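Local coordinates for protein B (Streptococcus agalactiae, PDB 5H6I) that permeabilises membranes as the secreted, pore-forming CAMP factor and binds the constant region of IgG, at residues L45-K56 with V68-K79. Sequence-based numbering, arbitrary orientation.
Sequences LDQDSIQLRNIK and VNEAITSVEKLK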
# COMPACT_ATOMS: atom_id res chain seq x y z
N LEU A 45 11.52 14.17 -2.93
CA LEU A 45 10.14 14.09 -3.41
C LEU A 45 10.02 13.17 -4.62
O LEU A 45 8.95 12.61 -4.87
CB LEU A 45 9.61 15.49 -3.75
CG LEU A 45 9.32 16.39 -2.55
CD1 LEU A 45 9.02 17.81 -3.00
CD2 LEU A 45 8.18 15.83 -1.72
N ASP A 46 11.11 13.00 -5.38
CA ASP A 46 11.11 12.03 -6.46
C ASP A 46 11.21 10.60 -5.95
O ASP A 46 10.64 9.68 -6.55
CB ASP A 46 12.25 12.32 -7.44
CG ASP A 46 11.92 13.44 -8.40
OD1 ASP A 46 10.80 14.00 -8.30
OD2 ASP A 46 12.77 13.78 -9.25
N GLN A 47 11.93 10.39 -4.84
CA GLN A 47 11.95 9.07 -4.21
C GLN A 47 10.57 8.70 -3.68
O GLN A 47 10.13 7.56 -3.81
CB GLN A 47 12.99 9.05 -3.09
CG GLN A 47 12.92 7.82 -2.19
CD GLN A 47 13.88 7.90 -1.02
OE1 GLN A 47 14.66 8.84 -0.90
NE2 GLN A 47 13.82 6.91 -0.14
N ASP A 48 9.88 9.67 -3.07
CA ASP A 48 8.53 9.41 -2.57
C ASP A 48 7.55 9.22 -3.72
O ASP A 48 6.65 8.36 -3.64
CB ASP A 48 8.07 10.55 -1.66
CG ASP A 48 9.03 10.80 -0.52
OD1 ASP A 48 9.82 9.89 -0.19
OD2 ASP A 48 9.00 11.91 0.05
N SER A 49 7.69 10.00 -4.80
CA SER A 49 6.79 9.88 -5.93
C SER A 49 6.86 8.49 -6.55
O SER A 49 5.84 7.92 -6.96
CB SER A 49 7.10 10.95 -6.97
OG SER A 49 6.11 10.98 -7.99
N ILE A 50 8.07 7.92 -6.64
CA ILE A 50 8.22 6.56 -7.14
C ILE A 50 7.73 5.56 -6.11
O ILE A 50 7.08 4.56 -6.45
CB ILE A 50 9.68 6.30 -7.54
CG1 ILE A 50 10.06 7.15 -8.76
CG2 ILE A 50 9.91 4.83 -7.84
CD1 ILE A 50 9.18 6.91 -9.97
N GLN A 51 8.02 5.81 -4.83
CA GLN A 51 7.58 4.89 -3.78
C GLN A 51 6.07 4.91 -3.61
O GLN A 51 5.48 3.88 -3.26
CB GLN A 51 8.27 5.24 -2.46
CG GLN A 51 8.25 4.13 -1.43
CD GLN A 51 9.40 4.23 -0.45
OE1 GLN A 51 10.28 5.09 -0.59
NE2 GLN A 51 9.41 3.36 0.55
N LEU A 52 5.42 6.05 -3.86
CA LEU A 52 3.98 6.14 -3.65
C LEU A 52 3.18 5.62 -4.83
O LEU A 52 2.06 5.14 -4.65
CB LEU A 52 3.59 7.59 -3.35
CG LEU A 52 3.87 8.07 -1.92
CD1 LEU A 52 3.69 9.58 -1.82
CD2 LEU A 52 2.98 7.35 -0.92
N ARG A 53 3.73 5.69 -6.05
CA ARG A 53 3.02 5.12 -7.19
C ARG A 53 3.07 3.60 -7.18
O ARG A 53 2.14 2.94 -7.65
CB ARG A 53 3.59 5.67 -8.50
CG ARG A 53 5.07 5.41 -8.73
CD ARG A 53 5.29 4.24 -9.67
NE ARG A 53 6.60 4.30 -10.31
CZ ARG A 53 7.23 3.25 -10.83
NH1 ARG A 53 6.67 2.05 -10.78
NH2 ARG A 53 8.41 3.40 -11.40
N ASN A 54 4.15 3.02 -6.64
CA ASN A 54 4.18 1.58 -6.41
C ASN A 54 3.10 1.17 -5.42
O ASN A 54 2.37 0.20 -5.64
CB ASN A 54 5.56 1.16 -5.90
CG ASN A 54 6.65 1.32 -6.94
OD1 ASN A 54 6.41 1.15 -8.14
ND2 ASN A 54 7.85 1.64 -6.49
N ILE A 55 3.00 1.91 -4.31
CA ILE A 55 1.97 1.63 -3.31
C ILE A 55 0.58 1.87 -3.87
O ILE A 55 -0.38 1.19 -3.49
CB ILE A 55 2.24 2.48 -2.05
CG1 ILE A 55 3.55 2.04 -1.38
CG2 ILE A 55 1.08 2.38 -1.07
CD1 ILE A 55 3.91 2.86 -0.16
N LYS A 56 0.45 2.82 -4.81
CA LYS A 56 -0.86 3.17 -5.35
C LYS A 56 -1.58 1.96 -5.94
O LYS A 56 -2.81 1.89 -5.90
CB LYS A 56 -0.71 4.25 -6.42
CG LYS A 56 -2.02 4.82 -6.94
CD LYS A 56 -1.82 5.54 -8.26
CE LYS A 56 -3.13 6.08 -8.80
NZ LYS A 56 -3.70 7.13 -7.91
N VAL A 68 -3.21 7.58 -0.04
CA VAL A 68 -2.02 7.69 -0.87
C VAL A 68 -2.30 8.50 -2.13
O VAL A 68 -1.39 9.12 -2.69
CB VAL A 68 -1.43 6.31 -1.21
CG1 VAL A 68 -1.40 5.42 0.03
CG2 VAL A 68 -2.21 5.64 -2.33
N ASN A 69 -3.55 8.55 -2.59
CA ASN A 69 -3.89 9.46 -3.68
C ASN A 69 -3.71 10.91 -3.25
O ASN A 69 -3.23 11.74 -4.02
CB ASN A 69 -5.33 9.21 -4.15
CG ASN A 69 -5.43 8.09 -5.15
OD1 ASN A 69 -4.41 7.55 -5.61
ND2 ASN A 69 -6.65 7.72 -5.51
N GLU A 70 -4.07 11.22 -2.00
CA GLU A 70 -3.82 12.54 -1.46
C GLU A 70 -2.33 12.77 -1.20
O GLU A 70 -1.85 13.90 -1.29
CB GLU A 70 -4.62 12.74 -0.17
CG GLU A 70 -6.12 12.81 -0.38
CD GLU A 70 -6.56 14.16 -0.93
OE1 GLU A 70 -6.56 14.33 -2.16
OE2 GLU A 70 -6.90 15.04 -0.11
N ALA A 71 -1.59 11.70 -0.89
CA ALA A 71 -0.16 11.84 -0.68
C ALA A 71 0.57 12.10 -2.00
O ALA A 71 1.50 12.91 -2.05
CB ALA A 71 0.40 10.59 -0.00
N ILE A 72 0.15 11.42 -3.07
CA ILE A 72 0.75 11.67 -4.38
C ILE A 72 0.48 13.10 -4.82
O ILE A 72 1.35 13.78 -5.37
CB ILE A 72 0.22 10.65 -5.41
CG1 ILE A 72 0.72 9.24 -5.06
CG2 ILE A 72 0.65 11.03 -6.81
CD1 ILE A 72 0.08 8.15 -5.88
N THR A 73 -0.75 13.59 -4.59
CA THR A 73 -1.06 14.98 -4.88
C THR A 73 -0.21 15.92 -4.03
O THR A 73 0.24 16.97 -4.51
CB THR A 73 -2.55 15.25 -4.66
OG1 THR A 73 -3.31 14.44 -5.56
CG2 THR A 73 -2.88 16.72 -4.90
N SER A 74 0.02 15.56 -2.76
CA SER A 74 0.86 16.38 -1.90
C SER A 74 2.29 16.44 -2.41
O SER A 74 2.96 17.48 -2.27
CB SER A 74 0.83 15.85 -0.47
OG SER A 74 1.65 14.71 -0.33
N VAL A 75 2.78 15.36 -3.01
CA VAL A 75 4.14 15.36 -3.56
C VAL A 75 4.25 16.37 -4.69
O VAL A 75 5.26 17.07 -4.83
CB VAL A 75 4.52 13.94 -4.03
CG1 VAL A 75 5.82 13.97 -4.82
CG2 VAL A 75 4.64 13.00 -2.84
N GLU A 76 3.21 16.47 -5.52
CA GLU A 76 3.25 17.37 -6.67
C GLU A 76 3.10 18.83 -6.27
O GLU A 76 3.71 19.71 -6.89
CB GLU A 76 2.17 16.98 -7.68
CG GLU A 76 2.66 16.94 -9.12
CD GLU A 76 3.95 16.16 -9.27
OE1 GLU A 76 4.90 16.69 -9.89
OE2 GLU A 76 4.03 15.02 -8.77
N LYS A 77 2.29 19.12 -5.24
CA LYS A 77 2.12 20.51 -4.82
C LYS A 77 3.34 21.02 -4.07
O LYS A 77 3.61 22.22 -4.06
CB LYS A 77 0.85 20.65 -3.97
CG LYS A 77 1.09 20.87 -2.49
CD LYS A 77 -0.20 21.16 -1.75
CE LYS A 77 -0.76 22.52 -2.12
NZ LYS A 77 -2.02 22.81 -1.37
N LEU A 78 4.10 20.12 -3.43
CA LEU A 78 5.35 20.53 -2.80
C LEU A 78 6.43 20.77 -3.85
O LEU A 78 7.22 21.71 -3.73
CB LEU A 78 5.80 19.48 -1.79
CG LEU A 78 4.94 19.30 -0.54
CD1 LEU A 78 5.18 17.93 0.09
CD2 LEU A 78 5.19 20.40 0.47
N LYS A 79 6.47 19.93 -4.89
CA LYS A 79 7.42 20.13 -5.97
C LYS A 79 7.15 21.44 -6.70
O LYS A 79 8.08 22.19 -7.01
CB LYS A 79 7.35 18.95 -6.95
CG LYS A 79 8.26 17.79 -6.60
CD LYS A 79 8.44 16.87 -7.80
CE LYS A 79 7.94 15.46 -7.50
NZ LYS A 79 7.88 14.62 -8.73
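V75 is the knob of this helix pair: its side chain drops into the hollow bounded by L45, D48, S49 and L52. Its two methyls divide the work. CG1, held anti to the backbone N (chi1 170°), lies 3.4 Å from L45 O and also packs on S49 CB, whereas CG2 turns to L52 CD1 at 3.7 Å. Further along helix 35-58, L52 lays CB against I72 CG1 at 3.7 Å, and its CD1 touches both V75 and the small A71. Beyond I72, whose CD1 lies across the K56 methylenes, V68 closes the row with CG1 against I55 CG2 and CG2 against K56 CA. At the other end, L45 rests CD1 against both L78 CB and K79 CG, and the K79 chain slides past it in the opposite direction. That chain, bent at chi3 (-120°), brings NZ to D46 OD1 at 3.0 Å, nearly in line with the C–O bond, in a salt bridge to which E76 adds a longer, weaker partner. K56 NZ also points at N69 OD1, but the modelled separation is too short to be trusted in detail. The helices run antiparallel at 159°, their axes 9.8 Å apart, as neighbours in the helical bundle of the N-terminal half, with 68-79 inside the IgG constant-region-binding region; I109 of helix 93-115 touches both I55 and V68. The chemistry is thus an aliphatic seam extended by lysine methylenes, which implies packing set mainly by shape and supplemented by the K79–D46 link, to which K56 probably adds a second at the other end.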